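Local coordinates for protein putative hydrolase (Burkholderia cenocepacia, PDB 4X00) that is a putative aryl esterase of the alpha/beta hydrolase fold, probably hydrolysing ester substrates with a serine nucleophile, at residues 135-140 against 259-264; 145-150 against 231-236; 177-182 against 263-268; 226-231 against 251-256. All blocks are in the same frame, centred on the assembly; numbering follows the deposited sequence.

Interaction 1 of 4, residues 135-140 against 259-264; sequences YVDGVI and HAPFLE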
loop_
_atom_site.group_PDB
_atom_site.type_symbol
_atom_site.label_atom_id
_atom_site.label_comp_id
_atom_site.label_asym_id
_atom_site.label_seq_id
_atom_site.Cartn_x
_atom_site.Cartn_y
_atom_site.Cartn_z
ATOM N N TYR A 135 2.916 7.933 -1.417
ATOM C CA TYR A 135 2.565 7.244 -0.176
ATOM C C TYR A 135 1.153 7.686 0.159
ATOM O O TYR A 135 0.918 8.875 0.393
ATOM C CB TYR A 135 3.484 7.610 0.977
ATOM C CG TYR A 135 4.843 6.958 0.957
ATOM C CD1 TYR A 135 5.718 7.080 -0.135
ATOM C CD2 TYR A 135 5.304 6.250 2.076
ATOM C CE1 TYR A 135 6.976 6.474 -0.124
ATOM C CE2 TYR A 135 6.561 5.653 2.075
ATOM C CZ TYR A 135 7.383 5.767 0.986
ATOM O OH TYR A 135 8.615 5.180 1.010
ATOM N N VAL A 136 0.217 6.758 0.160
ATOM C CA VAL A 136 -1.161 7.084 0.465
ATOM C C VAL A 136 -1.462 6.614 1.875
ATOM O O VAL A 136 -1.557 5.404 2.127
ATOM C CB VAL A 136 -2.110 6.428 -0.522
ATOM C CG1 VAL A 136 -3.531 6.970 -0.252
ATOM C CG2 VAL A 136 -1.619 6.642 -1.962
ATOM N N ASP A 137 -1.554 7.546 2.820
ATOM C CA ASP A 137 -1.687 7.153 4.228
ATOM C C ASP A 137 -0.662 6.092 4.569
ATOM O O ASP A 137 -0.940 5.123 5.283
ATOM C CB ASP A 137 -3.120 6.708 4.525
ATOM C CG ASP A 137 -4.053 7.893 4.492
ATOM O OD1 ASP A 137 -4.407 8.281 3.361
ATOM O OD2 ASP A 137 -4.329 8.515 5.560
ATOM N N GLY A 138 0.543 6.287 4.049
ATOM C CA GLY A 138 1.602 5.320 4.217
ATOM C C GLY A 138 2.126 5.200 5.625
ATOM O O GLY A 138 2.260 6.188 6.386
ATOM N N VAL A 139 2.428 3.960 6.000
ATOM C CA VAL A 139 3.279 3.774 7.150
ATOM C C VAL A 139 4.635 4.372 6.832
ATOM O O VAL A 139 5.199 4.079 5.776
ATOM C CB VAL A 139 3.415 2.285 7.516
ATOM C CG1 VAL A 139 4.559 2.089 8.563
ATOM C CG2 VAL A 139 2.085 1.774 8.056
ATOM N N ILE A 140 5.146 5.204 7.739
ATOM C CA ILE A 140 6.500 5.738 7.638
ATOM C C ILE A 140 7.339 4.886 8.586
ATOM O O ILE A 140 8.120 4.041 8.144
ATOM C CB ILE A 140 6.558 7.247 7.963
ATOM C CG1 ILE A 140 5.635 8.020 6.997
ATOM C CG2 ILE A 140 7.999 7.744 7.892
ATOM C CD1 ILE A 140 5.932 7.785 5.486
ATOM N N HIS A 259 -8.327 6.849 6.510
ATOM C CA HIS A 259 -7.162 6.090 6.097
ATOM C C HIS A 259 -7.161 5.671 4.620
ATOM O O HIS A 259 -6.124 5.277 4.103
ATOM C CB HIS A 259 -7.112 4.861 7.017
ATOM C CG HIS A 259 -5.909 3.975 6.867
ATOM N ND1 HIS A 259 -4.615 4.413 7.099
ATOM C CD2 HIS A 259 -5.824 2.640 6.620
ATOM C CE1 HIS A 259 -3.784 3.390 6.948
ATOM N NE2 HIS A 259 -4.494 2.308 6.661
ATOM N N ALA A 260 -8.305 5.764 3.936
ATOM C CA ALA A 260 -8.428 5.263 2.577
ATOM C C ALA A 260 -8.984 6.329 1.600
ATOM O O ALA A 260 -10.033 6.142 0.984
ATOM C CB ALA A 260 -9.322 4.015 2.560
ATOM N N PRO A 261 -8.247 7.437 1.397
ATOM C CA PRO A 261 -8.748 8.526 0.543
ATOM C C PRO A 261 -8.987 8.117 -0.912
ATOM O O PRO A 261 -9.776 8.777 -1.587
ATOM C CB PRO A 261 -7.636 9.602 0.643
ATOM C CG PRO A 261 -6.415 8.858 1.087
ATOM C CD PRO A 261 -6.960 7.771 2.013
ATOM N N PHE A 262 -8.285 7.111 -1.416
ATOM C CA PHE A 262 -8.480 6.643 -2.788
ATOM C C PHE A 262 -9.878 6.021 -2.970
ATOM O O PHE A 262 -10.385 5.951 -4.109
ATOM C CB PHE A 262 -7.384 5.630 -3.172
ATOM C CG PHE A 262 -7.281 4.480 -2.192
ATOM C CD1 PHE A 262 -6.522 4.594 -1.024
ATOM C CD2 PHE A 262 -8.022 3.314 -2.422
ATOM C CE1 PHE A 262 -6.475 3.544 -0.103
ATOM C CE2 PHE A 262 -7.992 2.269 -1.510
ATOM C CZ PHE A 262 -7.216 2.388 -0.344
ATOM N N LEU A 263 -10.494 5.580 -1.863
ATOM C CA LEU A 263 -11.878 5.097 -1.895
ATOM C C LEU A 263 -12.827 6.188 -1.442
ATOM O O LEU A 263 -13.937 6.305 -1.968
ATOM C CB LEU A 263 -12.038 3.857 -0.989
ATOM C CG LEU A 263 -11.572 2.551 -1.660
ATOM C CD1 LEU A 263 -11.369 1.452 -0.588
ATOM C CD2 LEU A 263 -12.541 2.082 -2.742
ATOM N N GLU A 264 -12.400 6.984 -0.459
ATOM C CA GLU A 264 -13.303 7.993 0.135
ATOM C C GLU A 264 -13.514 9.240 -0.725
ATOM O O GLU A 264 -14.621 9.820 -0.721
ATOM C CB GLU A 264 -12.789 8.421 1.509
ATOM C CG GLU A 264 -12.745 7.239 2.509
ATOM C CD GLU A 264 -12.130 7.610 3.836
ATOM O OE1 GLU A 264 -12.716 8.430 4.555
ATOM O OE2 GLU A 264 -11.055 7.072 4.183
#
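Asp137, just past the end of strand 132-136, and Pro261, at the start of a short helix, meet tip to tip: OD1 of Asp137 lies 2.9 Å from Pro261 CD, a close carboxylate-to-CH contact rather than a hydrogen bond. Apolar packing adds to it. With CG1 of Val136 anti to its backbone N (chi1 -173°), that methyl lies 3.7 Å from Pro261 CG and reaches the edge of the Phe262 ring at CD1, 3.9 Å away. A polar neighbour completes the first shell, the carbonyl oxygen of His259, 3.4 Å from Asp137 CB, yet no hydrogen bond joins the two segments directly. What positions these groups lies one shell out. The backbone N-H of Gly227 holds Asp137 OD2, while His259 ND1 is bonded to Asp230 OD2, consistent with His259 serving as the histidine of a Ser-His-Asp triad. On the helix side, Ala260 stands at the N-cap, its O taking the N-H groups of both Leu263 and Glu264, and its own N bonds Glu264 OE2 at 3.1 Å. The buried contact thus sets helix 261-264 against the end of strand 132-136, beside strand 222-227, with Trp50 meeting the Phe262 ring.

Interaction 2 of 4, residues 145-150 against 231-236; sequences DQIVAH and ALVKAK. With EDO (1,2-ethanediol), chain G.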
loop_
_atom_site.group_PDB
_atom_site.type_symbol
_atom_site.label_atom_id
_atom_site.label_comp_id
_atom_site.label_asym_id
_atom_site.label_seq_id
_atom_site.Cartn_x
_atom_site.Cartn_y
_atom_site.Cartn_z
ATOM N N ASP A 145 4.478 7.324 18.103
ATOM C CA ASP A 145 4.289 8.720 17.750
ATOM C C ASP A 145 3.687 8.860 16.358
ATOM O O ASP A 145 3.291 9.950 15.975
ATOM C CB ASP A 145 5.609 9.517 17.880
ATOM C CG ASP A 145 6.688 9.108 16.868
ATOM O OD1 ASP A 145 6.704 7.971 16.374
ATOM O OD2 ASP A 145 7.570 9.948 16.588
ATOM N N GLN A 146 3.582 7.756 15.622
ATOM C CA GLN A 146 3.091 7.810 14.236
ATOM C C GLN A 146 1.909 6.888 13.959
ATOM O O GLN A 146 1.345 6.951 12.874
ATOM C CB GLN A 146 4.225 7.475 13.258
ATOM C CG GLN A 146 5.332 8.507 13.234
ATOM C CD GLN A 146 6.595 8.007 12.530
ATOM O OE1 GLN A 146 6.550 7.616 11.379
ATOM N NE2 GLN A 146 7.720 7.996 13.248
ATOM N N ILE A 147 1.532 6.045 14.927
ATOM C CA ILE A 147 0.478 5.052 14.744
ATOM C C ILE A 147 -0.601 5.248 15.827
ATOM O O ILE A 147 -0.288 5.442 16.992
ATOM C CB ILE A 147 1.063 3.626 14.801
ATOM C CG1 ILE A 147 2.140 3.448 13.702
ATOM C CG2 ILE A 147 -0.056 2.589 14.721
ATOM C CD1 ILE A 147 1.601 3.549 12.262
ATOM N N VAL A 148 -1.864 5.285 15.424
ATOM C CA VAL A 148 -2.943 5.518 16.394
ATOM C C VAL A 148 -3.089 4.321 17.316
ATOM O O VAL A 148 -3.067 3.175 16.866
ATOM C CB VAL A 148 -4.284 5.802 15.678
ATOM C CG1 VAL A 148 -5.404 6.052 16.692
ATOM C CG2 VAL A 148 -4.133 7.019 14.710
ATOM N N ALA A 149 -3.274 4.582 18.604
ATOM C CA ALA A 149 -3.447 3.496 19.564
ATOM C C ALA A 149 -4.818 2.834 19.433
ATOM O O ALA A 149 -5.852 3.522 19.475
ATOM C CB ALA A 149 -3.271 4.024 20.975
ATOM N N HIS A 150 -4.831 1.505 19.286
ATOM C CA HIS A 150 -6.059 0.733 19.315
ATOM C C HIS A 150 -5.750 -0.604 19.946
ATOM O O HIS A 150 -5.727 -1.629 19.267
ATOM C CB HIS A 150 -6.627 0.499 17.916
ATOM C CG HIS A 150 -7.144 1.744 17.268
ATOM N ND1 HIS A 150 -8.275 2.402 17.710
ATOM C CD2 HIS A 150 -6.684 2.455 16.213
ATOM C CE1 HIS A 150 -8.483 3.470 16.951
ATOM N NE2 HIS A 150 -7.547 3.508 16.022
ATOM N N ALA A 231 -7.607 7.101 11.154
ATOM C CA ALA A 231 -7.751 6.507 12.488
ATOM C C ALA A 231 -6.735 5.411 12.760
ATOM O O ALA A 231 -6.779 4.809 13.828
ATOM C CB ALA A 231 -9.175 5.972 12.672
ATOM N N LEU A 232 -5.813 5.179 11.821
ATOM C CA LEU A 232 -4.845 4.102 11.988
ATOM C C LEU A 232 -3.432 4.628 11.950
ATOM O O LEU A 232 -2.614 4.260 12.798
ATOM C CB LEU A 232 -5.044 3.016 10.931
ATOM C CG LEU A 232 -6.307 2.181 11.158
ATOM C CD1 LEU A 232 -6.617 1.361 9.928
ATOM C CD2 LEU A 232 -6.178 1.250 12.391
ATOM N N VAL A 233 -3.135 5.483 10.977
ATOM C CA VAL A 233 -1.816 6.105 10.893
ATOM C C VAL A 233 -1.991 7.571 11.268
ATOM O O VAL A 233 -2.910 8.212 10.751
ATOM C CB VAL A 233 -1.207 5.959 9.474
ATOM C CG1 VAL A 233 0.080 6.779 9.351
ATOM C CG2 VAL A 233 -0.925 4.472 9.156
ATOM N N LYS A 234 -1.160 8.086 12.178
ATOM C CA LYS A 234 -1.229 9.501 12.562
ATOM C C LYS A 234 -0.688 10.348 11.402
ATOM O O LYS A 234 0.508 10.328 11.111
ATOM C CB LYS A 234 -0.433 9.792 13.848
ATOM C CG LYS A 234 -0.978 9.089 15.108
ATOM C CD LYS A 234 -0.051 9.313 16.283
ATOM C CE LYS A 234 -0.630 8.737 17.560
ATOM N NZ LYS A 234 0.355 8.876 18.657
ATOM N N ALA A 235 -1.584 11.074 10.742
ATOM C CA ALA A 235 -1.256 11.753 9.474
ATOM C C ALA A 235 -0.184 12.827 9.637
ATOM O O ALA A 235 0.867 12.757 8.983
ATOM C CB ALA A 235 -2.522 12.369 8.862
ATOM N N LYS A 236 -0.437 13.826 10.479
ATOM C CA LYS A 236 0.549 14.897 10.552
ATOM C C LYS A 236 1.910 14.424 11.101
ATOM O O LYS A 236 2.939 14.796 10.551
ATOM C CB LYS A 236 -0.003 16.077 11.357
ATOM C CG LYS A 236 -1.141 16.776 10.618
ATOM C CD LYS A 236 -1.606 18.002 11.374
ATOM C CE LYS A 236 -2.700 18.723 10.609
ATOM N NZ LYS A 236 -3.069 19.978 11.302
HETATM C C1 EDO G . -4.511 11.591 13.697
HETATM O O1 EDO G . -3.131 11.939 13.777
HETATM C C2 EDO G . -5.053 11.823 12.294
HETATM O O2 EDO G . -4.454 10.942 11.358
#
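A single beta bridge, Ile147 with Val233, joins two loops of this alpha/beta hydrolase fold: the one leading into helix 151-156 and the one leading into helix 235-245. Two backbone hydrogen bonds make it, from Lys234 N to Gln146 O at 2.8 Å and from Val148 N to Leu232 O at 2.9 Å. In both, the donor sits well above the carbonyl plane. Apolar contact is thinner. The Ile147 and Val233 side chains cross obliquely, CD1 4.1 Å from CG2, and Val148 CG2 lies against Lys234 CG. Separate from these is a methine-to-carbonyl contact, Val148 CB 3.3 Å from Ala231 O. The Lys234 chain, extended beyond CG, runs over the backbone of 145-147, its CD 3.4 Å from Asp145 O, so that NZ can bond the carbonyl of Pro144. Nearby, an ethanediol, probably from the crystallisation liquor, accepts a bond from Ala235 N. Among the polar side-chain contacts, His150 stands out. It points its CB at the other loop and, with CG beside the backbone N (chi1 -69°), sets NE2 against Ala231 O, donating at 2.7 Å, the oxygen lying in the ring plane and the N-H arriving nearly along the C=O axis.

Interaction 3 of 4, residues 177-182 against 263-268; sequences FHRQPD and LEEPER. With EDO (1,2-ethanediol), chain K; EDO (1,2-ethanediol), chain H.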
loop_
_atom_site.group_PDB
_atom_site.type_symbol
_atom_site.label_atom_id
_atom_site.label_comp_id
_atom_site.label_asym_id
_atom_site.label_seq_id
_atom_site.Cartn_x
_atom_site.Cartn_y
_atom_site.Cartn_z
ATOM N N PHE A 177 -11.671 3.824 7.371
ATOM C CA PHE A 177 -12.460 4.855 6.692
ATOM C C PHE A 177 -12.939 5.909 7.650
ATOM O O PHE A 177 -13.282 5.594 8.801
ATOM C CB PHE A 177 -13.701 4.262 6.023
ATOM C CG PHE A 177 -13.384 3.161 5.051
ATOM C CD1 PHE A 177 -13.051 3.454 3.738
ATOM C CD2 PHE A 177 -13.396 1.818 5.448
ATOM C CE1 PHE A 177 -12.733 2.451 2.851
ATOM C CE2 PHE A 177 -13.093 0.826 4.556
ATOM C CZ PHE A 177 -12.761 1.123 3.265
ATOM N N HIS A 178 -13.000 7.155 7.181
ATOM C CA HIS A 178 -13.861 8.153 7.826
ATOM C C HIS A 178 -15.220 8.154 7.141
ATOM O O HIS A 178 -16.242 8.024 7.812
ATOM C CB HIS A 178 -13.230 9.544 7.773
ATOM C CG HIS A 178 -14.063 10.590 8.431
ATOM N ND1 HIS A 178 -14.344 10.576 9.778
ATOM C CD2 HIS A 178 -14.672 11.687 7.926
ATOM C CE1 HIS A 178 -15.093 11.624 10.078
ATOM N NE2 HIS A 178 -15.306 12.314 8.973
ATOM N N ARG A 179 -15.222 8.329 5.813
ATOM C CA ARG A 179 -16.428 8.204 4.983
ATOM C C ARG A 179 -16.637 6.696 4.764
ATOM O O ARG A 179 -15.938 6.101 3.959
ATOM C CB ARG A 179 -16.268 8.940 3.628
ATOM C CG ARG A 179 -15.984 10.457 3.645
ATOM C CD ARG A 179 -15.999 11.005 2.198
ATOM N NE ARG A 179 -15.902 12.456 2.109
ATOM C CZ ARG A 179 -15.977 13.142 0.964
ATOM N NH1 ARG A 179 -16.134 12.509 -0.200
ATOM N NH2 ARG A 179 -15.891 14.456 0.984
ATOM N N GLN A 180 -17.533 6.056 5.515
ATOM C CA GLN A 180 -17.701 4.612 5.346
ATOM C C GLN A 180 -18.220 4.277 3.962
ATOM O O GLN A 180 -19.050 5.003 3.416
ATOM C CB GLN A 180 -18.657 4.031 6.391
ATOM C CG GLN A 180 -18.111 4.095 7.821
ATOM C CD GLN A 180 -16.821 3.277 8.031
ATOM O OE1 GLN A 180 -16.661 2.180 7.496
ATOM N NE2 GLN A 180 -15.943 3.784 8.875
ATOM N N PRO A 181 -17.730 3.169 3.396
ATOM C CA PRO A 181 -18.224 2.724 2.086
ATOM C C PRO A 181 -19.651 2.209 2.183
ATOM O O PRO A 181 -20.162 1.988 3.283
ATOM C CB PRO A 181 -17.259 1.602 1.695
ATOM C CG PRO A 181 -16.711 1.117 2.970
ATOM C CD PRO A 181 -16.726 2.246 3.962
ATOM N N ASP A 182 -20.310 2.022 1.053
ATOM C CA ASP A 182 -21.643 1.433 1.133
ATOM C C ASP A 182 -21.515 0.001 1.676
ATOM O O ASP A 182 -20.419 -0.594 1.683
ATOM C CB ASP A 182 -22.335 1.428 -0.220
ATOM C CG ASP A 182 -21.561 0.649 -1.252
ATOM O OD1 ASP A 182 -21.701 -0.581 -1.300
ATOM O OD2 ASP A 182 -20.781 1.252 -2.012
ATOM N N LEU A 263 -10.494 5.580 -1.863
ATOM C CA LEU A 263 -11.878 5.097 -1.895
ATOM C C LEU A 263 -12.827 6.188 -1.442
ATOM O O LEU A 263 -13.937 6.305 -1.968
ATOM C CB LEU A 263 -12.038 3.857 -0.989
ATOM C CG LEU A 263 -11.572 2.551 -1.660
ATOM C CD1 LEU A 263 -11.369 1.452 -0.588
ATOM C CD2 LEU A 263 -12.541 2.082 -2.742
ATOM N N GLU A 264 -12.400 6.984 -0.459
ATOM C CA GLU A 264 -13.303 7.993 0.135
ATOM C C GLU A 264 -13.514 9.240 -0.725
ATOM O O GLU A 264 -14.621 9.820 -0.721
ATOM C CB GLU A 264 -12.789 8.421 1.509
ATOM C CG GLU A 264 -12.745 7.239 2.509
ATOM C CD GLU A 264 -12.130 7.610 3.836
ATOM O OE1 GLU A 264 -12.716 8.430 4.555
ATOM O OE2 GLU A 264 -11.055 7.072 4.183
ATOM N N GLU A 265 -12.467 9.665 -1.420
ATOM C CA GLU A 265 -12.503 10.827 -2.307
ATOM C C GLU A 265 -11.847 10.436 -3.632
ATOM O O GLU A 265 -10.762 10.927 -3.971
ATOM C CB GLU A 265 -11.784 12.020 -1.660
ATOM C CG GLU A 265 -12.531 12.576 -0.456
ATOM C CD GLU A 265 -11.896 13.840 0.101
ATOM O OE1 GLU A 265 -11.727 14.823 -0.646
ATOM O OE2 GLU A 265 -11.577 13.873 1.306
ATOM N N PRO A 266 -12.480 9.527 -4.377
ATOM C CA PRO A 266 -11.781 8.908 -5.515
ATOM C C PRO A 266 -11.569 9.876 -6.672
ATOM O O PRO A 266 -10.543 9.753 -7.348
ATOM C CB PRO A 266 -12.733 7.755 -5.908
ATOM C CG PRO A 266 -14.087 8.212 -5.452
ATOM C CD PRO A 266 -13.825 8.952 -4.155
ATOM N N GLU A 267 -12.491 10.803 -6.908
ATOM C CA GLU A 267 -12.292 11.740 -8.010
ATOM C C GLU A 267 -11.095 12.654 -7.737
ATOM O O GLU A 267 -10.230 12.872 -8.593
ATOM C CB GLU A 267 -13.548 12.579 -8.207
ATOM C CG GLU A 267 -14.784 11.768 -8.555
ATOM C CD GLU A 267 -15.542 11.206 -7.327
ATOM O OE1 GLU A 267 -15.194 11.528 -6.179
ATOM O OE2 GLU A 267 -16.562 10.518 -7.521
ATOM N N ARG A 268 -11.021 13.167 -6.516
ATOM C CA ARG A 268 -9.883 13.977 -6.107
ATOM C C ARG A 268 -8.583 13.173 -6.138
ATOM O O ARG A 268 -7.562 13.632 -6.675
ATOM C CB ARG A 268 -10.136 14.547 -4.711
ATOM C CG ARG A 268 -9.027 15.379 -4.139
ATOM C CD ARG A 268 -9.383 15.794 -2.725
ATOM N NE ARG A 268 -8.375 16.645 -2.116
ATOM C CZ ARG A 268 -8.453 17.067 -0.862
ATOM N NH1 ARG A 268 -9.523 16.725 -0.098
ATOM N NH2 ARG A 268 -7.503 17.866 -0.373
HETATM C C1 EDO K . -15.623 4.302 -0.559
HETATM O O1 EDO K . -16.053 2.999 -0.891
HETATM C C2 EDO K . -15.535 4.643 0.919
HETATM O O2 EDO K . -16.209 5.882 1.157
HETATM C C1 EDO H . -5.122 19.062 -1.920
HETATM O O1 EDO H . -6.293 19.842 -2.252
HETATM C C2 EDO H . -4.821 17.983 -2.957
HETATM O O2 EDO H . -6.007 17.314 -3.396
#
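Glu264 keeps CG anti to its carbonyl carbon (chi1 -62°) and stays extended through CD (chi2 175°), which carries its carboxylate across to the backbone of the 177-182 loop. There OE1 accepts two consecutive N-H groups, from Arg179 N at 2.8 Å and from His178 N at 2.9 Å, both reaching it from above the carboxylate plane. Gly258 N is a further donor, so three bonds grip this one oxygen; with OE2 held too, by Ala260 N, the setting probably favours the ionised form. Arg179, extended from CG to NE, runs back over the end of the helix. Its NH1 makes a weak bond to Glu264 O, and the guanidinium lays one face on Glu265 CG, 3.6 Å from NH1. The guanidinium and the Glu265 carboxylate are stacked, only 19° apart; any attraction is a long-range one between charges, NH2 4.4 Å from Glu265 OE2, with no N-H aimed at it. That carboxylate is engaged elsewhere: OE1 offers its syn lone pair to Arg268 NH1 in a 3.0 Å salt bridge, and OE2 takes Ser257 OG. Alongside these polar bonds, the Phe177 ring meets Leu263 CD1 at its edge, 3.8 Å from CE1, while Pro181 CD rests over one face. The contact fastens the loop between helices 162-174 and 183-194 to the junction of helices 261-264 and 266-280, with Leu189 of helix 183-194 also packing on Phe177.

Interaction 4 of 4, residues 226-231 against 251-256; sequences YGAQDA and SELYAD. With EDO (1,2-ethanediol), chain G.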
loop_
_atom_site.group_PDB
_atom_site.type_symbol
_atom_site.label_atom_id
_atom_site.label_comp_id
_atom_site.label_asym_id
_atom_site.label_seq_id
_atom_site.Cartn_x
_atom_site.Cartn_y
_atom_site.Cartn_z
ATOM N N TYR A 226 -2.590 12.032 2.580
ATOM C CA TYR A 226 -3.187 11.409 3.786
ATOM C C TYR A 226 -4.562 11.979 4.033
ATOM O O TYR A 226 -4.775 13.196 3.869
ATOM C CB TYR A 226 -2.332 11.693 5.043
ATOM C CG TYR A 226 -1.075 10.879 5.133
ATOM C CD1 TYR A 226 -0.078 11.022 4.188
ATOM C CD2 TYR A 226 -0.888 9.949 6.156
ATOM C CE1 TYR A 226 1.077 10.270 4.253
ATOM C CE2 TYR A 226 0.287 9.201 6.243
ATOM C CZ TYR A 226 1.256 9.355 5.267
ATOM O OH TYR A 226 2.423 8.626 5.297
ATOM N N GLY A 227 -5.477 11.142 4.504
ATOM C CA GLY A 227 -6.694 11.648 5.110
ATOM C C GLY A 227 -6.372 12.239 6.468
ATOM O O GLY A 227 -5.729 11.584 7.313
ATOM N N ALA A 228 -6.853 13.458 6.728
ATOM C CA ALA A 228 -6.571 14.125 7.998
ATOM C C ALA A 228 -7.172 13.370 9.177
ATOM O O ALA A 228 -6.711 13.507 10.306
ATOM C CB ALA A 228 -7.086 15.583 7.988
ATOM N N GLN A 229 -8.232 12.612 8.910
ATOM C CA GLN A 229 -8.890 11.908 10.009
ATOM C C GLN A 229 -8.530 10.421 10.035
ATOM O O GLN A 229 -9.244 9.609 10.618
ATOM C CB GLN A 229 -10.404 12.128 9.924
ATOM C CG GLN A 229 -10.728 13.632 9.922
ATOM C CD GLN A 229 -12.202 13.890 10.015
ATOM O OE1 GLN A 229 -12.872 13.412 10.944
ATOM N NE2 GLN A 229 -12.730 14.661 9.075
ATOM N N ASP A 230 -7.387 10.075 9.452
ATOM C CA ASP A 230 -6.907 8.694 9.467
ATOM C C ASP A 230 -6.862 8.171 10.912
ATOM O O ASP A 230 -6.215 8.728 11.781
ATOM C CB ASP A 230 -5.528 8.679 8.791
ATOM C CG ASP A 230 -4.960 7.278 8.582
ATOM O OD1 ASP A 230 -5.323 6.357 9.348
ATOM O OD2 ASP A 230 -4.142 7.084 7.649
ATOM N N ALA A 231 -7.607 7.101 11.154
ATOM C CA ALA A 231 -7.751 6.507 12.488
ATOM C C ALA A 231 -6.735 5.411 12.760
ATOM O O ALA A 231 -6.779 4.809 13.828
ATOM C CB ALA A 231 -9.175 5.972 12.672
ATOM N N SER A 251 3.307 17.068 0.343
ATOM C CA SER A 251 2.208 16.387 0.993
ATOM C C SER A 251 0.897 17.116 0.776
ATOM O O SER A 251 0.857 18.319 0.478
ATOM C CB SER A 251 2.485 16.233 2.486
ATOM O OG SER A 251 2.583 17.502 3.094
ATOM N N GLU A 252 -0.195 16.372 0.936
ATOM C CA GLU A 252 -1.533 16.936 0.901
ATOM C C GLU A 252 -2.358 16.212 1.950
ATOM O O GLU A 252 -2.264 15.005 2.079
ATOM C CB GLU A 252 -2.191 16.765 -0.480
ATOM C CG GLU A 252 -1.443 17.329 -1.655
ATOM C CD GLU A 252 -1.533 18.830 -1.751
ATOM O OE1 GLU A 252 -2.219 19.450 -0.912
ATOM O OE2 GLU A 252 -0.906 19.391 -2.683
ATOM N N LEU A 253 -3.162 16.960 2.676
ATOM C CA LEU A 253 -4.112 16.415 3.630
ATOM C C LEU A 253 -5.505 16.514 3.063
ATOM O O LEU A 253 -5.935 17.604 2.666
ATOM C CB LEU A 253 -4.063 17.170 4.963
ATOM C CG LEU A 253 -2.895 16.908 5.874
ATOM C CD1 LEU A 253 -2.874 17.935 6.985
ATOM C CD2 LEU A 253 -2.977 15.487 6.454
ATOM N N TYR A 254 -6.238 15.410 3.057
ATOM C CA TYR A 254 -7.646 15.410 2.672
ATOM C C TYR A 254 -8.435 15.572 3.962
ATOM O O TYR A 254 -8.563 14.603 4.750
ATOM C CB TYR A 254 -8.043 14.097 1.976
ATOM C CG TYR A 254 -7.527 13.874 0.561
ATOM C CD1 TYR A 254 -6.405 14.534 0.053
ATOM C CD2 TYR A 254 -8.186 12.981 -0.274
ATOM C CE1 TYR A 254 -5.959 14.284 -1.259
ATOM C CE2 TYR A 254 -7.759 12.747 -1.565
ATOM C CZ TYR A 254 -6.655 13.395 -2.062
ATOM O OH TYR A 254 -6.274 13.119 -3.370
ATOM N N ALA A 255 -8.970 16.773 4.189
ATOM C CA ALA A 255 -9.578 17.109 5.469
ATOM C C ALA A 255 -10.658 16.138 5.949
ATOM O O ALA A 255 -10.743 15.849 7.152
ATOM C CB ALA A 255 -10.176 18.522 5.388
ATOM N N ASP A 256 -11.468 15.640 5.019
ATOM C CA ASP A 256 -12.631 14.853 5.416
ATOM C C ASP A 256 -12.507 13.392 5.010
ATOM O O ASP A 256 -13.482 12.664 4.956
ATOM C CB ASP A 256 -13.891 15.482 4.831
ATOM C CG ASP A 256 -14.109 16.913 5.325
ATOM O OD1 ASP A 256 -13.822 17.187 6.509
ATOM O OD2 ASP A 256 -14.552 17.770 4.526
HETATM C C1 EDO G . -4.511 11.591 13.697
HETATM O O1 EDO G . -3.131 11.939 13.777
HETATM C C2 EDO G . -5.053 11.823 12.294
HETATM O O2 EDO G . -4.454 10.942 11.358
#
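Tyr226 and Gly227 pair in parallel with Leu253 and Tyr254, the touching parts running 29° apart, and three nearly straight backbone bonds tie them: Tyr226 N to Glu252 O, Tyr254 N to Tyr226 O at 2.8 Å, and Ala228 N to Tyr254 O at 2.9 Å. The Tyr226 carbonyl also takes a CA-H contact from Leu253, 3.3 Å from CA to O. On the face carrying Tyr226 and Leu253, Leu253 CD2 lies 4.1 Å from Tyr226 CB and brushes Ala228. The Tyr226 ring reaches out to Gly138, whose carbonyl its hydroxyl bonds. Tyr254 turns to the other face, where its hydroxyl pairs with Asp272 and its ring meets Arg268 in a cation-pi contact. A type I turn from Gly227 to Asp230, closed by Asp230 N to Gly227 O, brings the chain to Asp230. Within it, Gln229 extends past CG (chi2 -173°) so that NE2 donates to Ala255 O at 3.0 Å, on a lone pair of the Ala255 oxygen, which lies in the Gln229 amide plane. Two parallel strands linked through helix 235-245 form a beta-alpha-beta unit, and the position of Asp230 in the turn after such a strand is consistent with the triad aspartate of alpha/beta hydrolases.

Overall arrangement
Interactions 1 and 4 meet at the probable catalytic site: His259 of the first and Asp230 of the second, with Ser112 on the likely nucleophile elbow, form a Ser-His-Asp pattern. Here Asp137 OD2 comes within 2.5 Å of Asp230 OD2, close enough to suggest that a proton is shared or one carboxylate is neutral. Interaction 2 borders the same histidine, Leu232 CD1 lying 3.6 Å from His259 CD2; a glycerol near both side chains, probably from the crystallisation liquor, may mark the pocket. Interactions 2 and 4 share Ala231 and an ethanediol bonded to Ala235 N and Asp230 O. Interactions 1 and 3 share Leu263 and Glu264. Interaction 3 reaches interaction 4 where Arg268 CZ lies 3.4 Å from Tyr254 CD1.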